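Membrane-anchored mycosin mycp1 (Mycobacterium thermoresistibile, PDB 4HVL) is a membrane-anchored subtilisin-family serine protease of the ESX-1 (type VII) secretion system of mycobacteria, and probably cleaves proteins connected with that pathway. Local coordinates at residues T244-S247 / P248-Y251; G157-R160 / S161-R164. All blocks are in the same frame, centred on the assembly; numbering follows the deposited sequence.

Contact 1: residues T244-S247 / P248-Y251; sequences TIVS and PAWY
Ile245 and Trp250 face each other across a tight cis-proline turn that ends strand 244-247 and leads into the 3-10 segment 249-251 of this subtilisin-like fold. The Ser247-Pro248 peptide is cis, as in a type VI turn; a cis proline is known at what is probably the equivalent turn of subtilisin. The reversal brings the indole back over the strand. CG2 of Ile245 lies 3.7 Å from the centroid of the six-membered ring of Trp250 and 17° off the ring normal, a CH-pi contact over the face. The isoleucine crosses the indole at a slant instead of running along it, and its CD1 reaches CE3 of Trp250 at 3.8 Å. The first torsion of Trp250 (chi1 79°) sets CG between its own N and carbonyl carbon, and this turns the ring back toward the strand.

The backbone closes one residue further on than a simple beta turn: Trp250 N donates to Val246 O at 3.0 Å, in the carbonyl plane, although the N-H...O angle of 133° is bent. Beside this bond CG1 of Val246 packs on CB of Ala249 at 3.8 Å. The segment after the proline is braced by Tyr251 N, which bonds Pro248 O.

Ser247 and Tyr251 share an outside partner, both hydroxyls being hydrogen-bonded to Glu193 OE1, and Tyr185 and Trp276 also touch the indole. The antiparallel partner, strand 183-186, pairs through backbone bonds of Ile245 with Tyr185 and of Ser247 with Ala183. At the turn itself, OG of Ser247 lies 3.6 Å from CE2 of Tyr251, and CD1 of Trp250 sits 3.6 Å above the tyrosine plane, offset toward its rim.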
loop_
_atom_site.group_PDB
_atom_site.type_symbol
_atom_site.label_atom_id
_atom_site.label_comp_id
_atom_site.label_asym_id
_atom_site.label_seq_id
_atom_site.Cartn_x
_atom_site.Cartn_y
_atom_site.Cartn_z
ATOM N N THR A 244 7.431 17.169 4.334
ATOM C CA THR A 244 6.152 16.507 4.135
ATOM C C THR A 244 6.092 15.182 4.910
ATOM O O THR A 244 6.883 14.279 4.673
ATOM C CB THR A 244 5.902 16.263 2.635
ATOM O OG1 THR A 244 5.934 17.511 1.946
ATOM C CG2 THR A 244 4.547 15.610 2.381
ATOM N N ILE A 245 5.183 15.107 5.875
ATOM C CA ILE A 245 4.876 13.866 6.564
ATOM C C ILE A 245 3.974 13.039 5.641
ATOM O O ILE A 245 3.023 13.579 5.058
ATOM C CB ILE A 245 4.143 14.142 7.901
ATOM C CG1 ILE A 245 5.024 14.984 8.840
ATOM C CG2 ILE A 245 3.670 12.851 8.572
ATOM C CD1 ILE A 245 6.405 14.396 9.079
ATOM N N VAL A 246 4.306 11.762 5.471
ATOM C CA VAL A 246 3.433 10.779 4.816
ATOM C C VAL A 246 3.012 9.754 5.868
ATOM O O VAL A 246 3.870 9.140 6.539
ATOM C CB VAL A 246 4.154 10.063 3.647
ATOM C CG1 VAL A 246 3.190 9.141 2.909
ATOM C CG2 VAL A 246 4.749 11.085 2.674
ATOM N N SER A 247 1.706 9.575 6.032
ATOM C CA SER A 247 1.171 8.659 7.053
ATOM C C SER A 247 0.261 7.617 6.403
ATOM O O SER A 247 -0.543 7.961 5.552
ATOM C CB SER A 247 0.361 9.419 8.110
ATOM O OG SER A 247 -0.050 8.566 9.180
ATOM N N PRO A 248 0.337 6.357 6.857
ATOM C CA PRO A 248 1.074 5.842 8.018
ATOM C C PRO A 248 2.525 5.440 7.691
ATOM O O PRO A 248 3.200 4.811 8.511
ATOM C CB PRO A 248 0.258 4.619 8.407
ATOM C CG PRO A 248 -0.190 4.094 7.085
ATOM C CD PRO A 248 -0.512 5.312 6.260
ATOM N N ALA A 249 2.999 5.821 6.504
ATOM C CA ALA A 249 4.387 5.505 6.073
ATOM C C ALA A 249 5.439 5.782 7.149
ATOM O O ALA A 249 6.415 5.019 7.282
ATOM C CB ALA A 249 4.734 6.289 4.807
ATOM N N TRP A 250 5.246 6.889 7.874
ATOM C CA TRP A 250 6.198 7.385 8.843
ATOM C C TRP A 250 6.255 6.653 10.155
ATOM O O TRP A 250 7.074 7.003 10.987
ATOM C CB TRP A 250 6.011 8.894 9.078
ATOM C CG TRP A 250 4.879 9.350 9.981
ATOM C CD1 TRP A 250 3.618 8.829 10.060
ATOM C CD2 TRP A 250 4.911 10.441 10.905
ATOM N NE1 TRP A 250 2.877 9.514 10.969
ATOM C CE2 TRP A 250 3.639 10.508 11.512
ATOM C CE3 TRP A 250 5.902 11.351 11.298
ATOM C CZ2 TRP A 250 3.316 11.458 12.491
ATOM C CZ3 TRP A 250 5.593 12.304 12.269
ATOM C CH2 TRP A 250 4.306 12.358 12.854
ATOM N N TYR A 251 5.398 5.653 10.350
ATOM C CA TYR A 251 5.434 4.819 11.549
ATOM C C TYR A 251 6.478 3.701 11.456
ATOM O O TYR A 251 6.549 2.865 12.335
ATOM C CB TYR A 251 4.031 4.240 11.862
ATOM C CG TYR A 251 3.081 5.299 12.384
ATOM C CD1 TYR A 251 3.246 5.829 13.656
ATOM C CD2 TYR A 251 2.057 5.809 11.598
ATOM C CE1 TYR A 251 2.406 6.816 14.137
ATOM C CE2 TYR A 251 1.219 6.799 12.069
ATOM C CZ TYR A 251 1.397 7.296 13.344
ATOM O OH TYR A 251 0.571 8.285 13.842
#

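Contact 2: residues G157-R160 / S161-R164; sequences GSLR and SLAR
Leu162 packs back on the preceding turn of helix 154-171, over Ser158 and Leu159. Its CB is 3.3 Å from Ser158 O, the acceptor of the regular helical bond from Leu162 N (2.9 Å, 151° at the hydrogen), and 3.6 Å from Leu159 O. CG is anti to the backbone N (chi1 -179°), which carries the side chain away from its own N and places the CD2 branch beside CD2 of Leu159 at 4.2 Å, a loose apolar touch made at a slant.

Ser158 O carries more than the helix bond. Ser161 OG lies 3.0 Å from it, though the hydroxyl has another acceptor nearby and its preference is not settled. His133, a ligand of a bound zinc ion with Thr134 and Glu181, is hydrogen-bonded through NE2 to Ser158 O, a second-shell contact that would help to orient the imidazole.

Flanking bonds show an ordinary alpha-helical frame: Ser161 N to Gly157 O and Ala163 N to Leu159 O are both 3.0 Å, whereas Arg164 N to Arg160 O is weak at 3.4 Å. Arg160 bends at chi3, and Gly157 N lies over one face of its guanidinium, toward the rim, while NH2 forms a salt bridge with Asp20.

The helix belongs to the crossover between parallel strands 127-132 and 176-179; Leu159 rests on Ala183 and Tyr185 of strand 183-186, and Leu162 on His133 and Pro248.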
loop_
_atom_site.group_PDB
_atom_site.type_symbol
_atom_site.label_atom_id
_atom_site.label_comp_id
_atom_site.label_asym_id
_atom_site.label_seq_id
_atom_site.Cartn_x
_atom_site.Cartn_y
_atom_site.Cartn_z
ATOM N N GLY A 157 -9.591 13.960 8.622
ATOM C CA GLY A 157 -10.715 13.030 8.626
ATOM C C GLY A 157 -10.352 11.694 8.016
ATOM O O GLY A 157 -10.705 10.636 8.540
ATOM N N SER A 158 -9.648 11.737 6.896
ATOM C CA SER A 158 -9.206 10.523 6.227
ATOM C C SER A 158 -8.254 9.694 7.140
ATOM O O SER A 158 -8.325 8.469 7.194
ATOM C CB SER A 158 -8.580 10.889 4.882
ATOM O OG SER A 158 -7.865 9.819 4.315
ATOM N N LEU A 159 -7.416 10.366 7.905
ATOM C CA LEU A 159 -6.542 9.667 8.871
ATOM C C LEU A 159 -7.324 9.105 10.069
ATOM O O LEU A 159 -7.003 8.034 10.583
ATOM C CB LEU A 159 -5.411 10.577 9.337
ATOM C CG LEU A 159 -4.295 10.790 8.306
ATOM C CD1 LEU A 159 -3.379 11.928 8.731
ATOM C CD2 LEU A 159 -3.467 9.540 8.084
ATOM N N ARG A 160 -8.365 9.803 10.498
ATOM C CA ARG A 160 -9.231 9.229 11.513
ATOM C C ARG A 160 -9.940 7.956 11.013
ATOM O O ARG A 160 -9.984 6.950 11.735
ATOM C CB ARG A 160 -10.207 10.278 12.052
ATOM C CG ARG A 160 -9.544 11.295 12.984
ATOM C CD ARG A 160 -10.590 12.104 13.726
ATOM N NE ARG A 160 -11.315 12.929 12.781
ATOM C CZ ARG A 160 -10.941 14.152 12.404
ATOM N NH1 ARG A 160 -9.854 14.708 12.907
ATOM N NH2 ARG A 160 -11.673 14.833 11.522
ATOM N N SER A 161 -10.490 7.970 9.796
ATOM C CA SER A 161 -11.141 6.741 9.244
ATOM C C SER A 161 -10.135 5.598 8.964
ATOM O O SER A 161 -10.452 4.405 9.102
ATOM C CB SER A 161 -11.968 7.064 7.997
ATOM O OG SER A 161 -11.149 7.367 6.897
ATOM N N LEU A 162 -8.922 5.971 8.582
ATOM C CA LEU A 162 -7.860 5.016 8.400
ATOM C C LEU A 162 -7.503 4.287 9.696
ATOM O O LEU A 162 -7.287 3.078 9.692
ATOM C CB LEU A 162 -6.602 5.716 7.877
ATOM C CG LEU A 162 -5.464 4.733 7.647
ATOM C CD1 LEU A 162 -5.823 3.767 6.522
ATOM C CD2 LEU A 162 -4.172 5.477 7.357
ATOM N N ALA A 163 -7.413 5.028 10.800
ATOM C CA ALA A 163 -7.064 4.416 12.062
ATOM C C ALA A 163 -8.087 3.339 12.401
ATOM O O ALA A 163 -7.717 2.243 12.779
ATOM C CB ALA A 163 -6.987 5.451 13.167
ATOM N N ARG A 164 -9.370 3.636 12.229
ATOM C CA ARG A 164 -10.406 2.628 12.475
ATOM C C ARG A 164 -10.309 1.443 11.495
ATOM O O ARG A 164 -10.559 0.281 11.862
ATOM C CB ARG A 164 -11.807 3.250 12.406
ATOM C CG ARG A 164 -12.107 4.224 13.536
ATOM C CD ARG A 164 -13.559 4.703 13.547
ATOM N NE ARG A 164 -13.798 5.786 12.583
ATOM C CZ ARG A 164 -14.379 5.664 11.385
ATOM N NH1 ARG A 164 -14.805 4.499 10.922
ATOM N NH2 ARG A 164 -14.517 6.744 10.620
#

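In the fold
Contact 1 is buried except for the partly exposed Trp250, whereas contact 2 has a buried leucine side and partly exposed Ser158, Arg160 and Arg164. Ser247 OG is 3.7 Å from Leu159 CD2, and Pro248 CD is 3.8 Å from Leu162 CD2, so the cis-proline turn of contact 1 packs on the leucine side of the helix in contact 2. Strand 183-186 is common to both, pairing with strand 244-247 and receiving Leu159. Contact 1 relies on an aromatic face and a single backbone bond across the turn; contact 2 rests on repeated helical bonds, with its arginines held partly by residues near the N-terminus (Asp20 for Arg160, Glu16 and Gly18 for Arg164), and it borders the zinc site more closely.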